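Local coordinates for uncharacterized protein LPG1670 (Legionella pneumophila subsp. pneumophila, PDB 5T2X) that is of unknown function but folds as a mainly alpha-helical protein of the DUF5630 family, at residues K35-L38 with N39-D42. Sequence-based numbering, arbitrary orientation.
Sequences KMLL and NNLD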
loop_
_atom_site.group_PDB
_atom_site.type_symbol
_atom_site.label_atom_id
_atom_site.label_comp_id
_atom_site.label_asym_id
_atom_site.label_seq_id
_atom_site.Cartn_x
_atom_site.Cartn_y
_atom_site.Cartn_z
ATOM N N LYS A 35 -14.329 9.176 -23.413
ATOM C CA LYS A 35 -13.827 7.890 -22.942
ATOM C C LYS A 35 -13.069 7.156 -24.039
ATOM O O LYS A 35 -12.105 6.435 -23.757
ATOM C CB LYS A 35 -14.994 7.048 -22.430
ATOM C CG LYS A 35 -14.617 5.713 -21.831
ATOM C CD LYS A 35 -15.839 5.060 -21.211
ATOM C CE LYS A 35 -15.535 3.664 -20.718
ATOM N NZ LYS A 35 -16.716 3.049 -20.051
HETATM N N MSE A 36 -13.479 7.337 -25.287
HETATM C CA MSE A 36 -12.818 6.723 -26.429
HETATM C C MSE A 36 -11.404 7.266 -26.622
HETATM O O MSE A 36 -10.473 6.512 -26.912
HETATM C CB MSE A 36 -13.661 6.956 -27.681
HETATM C CG MSE A 36 -12.964 6.701 -28.990
HETATM SE SE MSE A 36 -14.106 7.310 -30.444
HETATM C CE MSE A 36 -12.867 7.043 -31.925
ATOM N N LEU A 37 -11.245 8.580 -26.453
ATOM C CA LEU A 37 -9.927 9.191 -26.589
ATOM C C LEU A 37 -9.057 8.922 -25.367
ATOM O O LEU A 37 -7.841 8.736 -25.499
ATOM C CB LEU A 37 -10.066 10.697 -26.823
ATOM C CG LEU A 37 -10.612 11.135 -28.181
ATOM C CD1 LEU A 37 -10.625 12.653 -28.287
ATOM C CD2 LEU A 37 -9.795 10.521 -29.310
ATOM N N LEU A 38 -9.660 8.902 -24.175
ATOM C CA LEU A 38 -8.898 8.616 -22.964
ATOM C C LEU A 38 -8.290 7.220 -23.001
ATOM O O LEU A 38 -7.189 7.009 -22.478
ATOM C CB LEU A 38 -9.791 8.777 -21.732
ATOM C CG LEU A 38 -10.110 10.215 -21.313
ATOM C CD1 LEU A 38 -11.287 10.245 -20.354
ATOM C CD2 LEU A 38 -8.888 10.867 -20.685
ATOM N N ASN A 39 -8.983 6.259 -23.616
ATOM C CA ASN A 39 -8.456 4.901 -23.696
ATOM C C ASN A 39 -7.282 4.784 -24.660
ATOM O O ASN A 39 -6.475 3.859 -24.520
ATOM C CB ASN A 39 -9.561 3.927 -24.106
ATOM C CG ASN A 39 -10.488 3.584 -22.960
ATOM O OD1 ASN A 39 -10.081 3.566 -21.798
ATOM N ND2 ASN A 39 -11.746 3.305 -23.282
ATOM N N ASN A 40 -7.169 5.692 -25.632
ATOM C CA ASN A 40 -6.040 5.651 -26.554
ATOM C C ASN A 40 -4.747 6.128 -25.906
ATOM O O ASN A 40 -3.667 5.836 -26.427
ATOM C CB ASN A 40 -6.333 6.500 -27.792
ATOM C CG ASN A 40 -7.492 5.965 -28.604
ATOM O OD1 ASN A 40 -7.761 4.766 -28.604
ATOM N ND2 ASN A 40 -8.188 6.856 -29.302
ATOM N N LEU A 41 -4.834 6.845 -24.791
ATOM C CA LEU A 41 -3.652 7.431 -24.180
ATOM C C LEU A 41 -2.793 6.368 -23.507
ATOM O O LEU A 41 -3.286 5.340 -23.037
ATOM C CB LEU A 41 -4.051 8.486 -23.148
ATOM C CG LEU A 41 -4.781 9.732 -23.644
ATOM C CD1 LEU A 41 -5.161 10.612 -22.464
ATOM C CD2 LEU A 41 -3.915 10.496 -24.630
ATOM N N ASP A 42 -1.490 6.628 -23.471
ATOM C CA ASP A 42 -0.611 5.857 -22.611
ATOM C C ASP A 42 -0.872 6.222 -21.153
ATOM O O ASP A 42 -1.373 7.305 -20.836
ATOM C CB ASP A 42 0.853 6.107 -22.971
ATOM C CG ASP A 42 1.187 7.583 -23.057
ATOM O OD1 ASP A 42 0.437 8.328 -23.724
ATOM O OD2 ASP A 42 2.193 8.003 -22.447
HETATM O O HOH W 1 -5.665 5.151 -21.423
#
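K35 O accepts a hydrogen bond from the backbone N-H of N39, 3.1 Å between O and N, the usual i to i+4 helical bond, and after it the spacing shortens to i to i+3. N40 N then reaches L37 O, and L41 N reaches L38 O at 3.3 Å; both bonds are weak. A water gives hydrogen bonds to L38 O (2.6 Å) and to L41 O, bridging the two carbonyls. N39 lies alongside K35, both side chains pointing the same way. N39 ND2 rests 4.0 Å from K35 CG. The side-chain ND2 of N39 also lies close to K35 O, but at too poor an angle for a hydrogen bond. With CG anti to the backbone N (chi1 -177°) and the chain extended beyond it, K35 lays CG beside N39 and carries NZ away to a salt bridge with D67 and a hydrogen bond to E64 O. This is the last part of helix 31-40, which leads through a short turn into helix 43-52. D42 stands at the N-cap of that next helix, and its OD1 bonds to T45 OG1. L38 and L41 make the apolar contact over the turn, CD2 to CD1 at 4.1 Å. L38 is buried, packing on helix 54-60 through I56, F59 and C60, and on I22 and L46. L41 reaches Y49. N40 folds back along the helix, with ND2 3.3 Å from M36 O, again poorly angled, and 4.0 Å from L37 CD2.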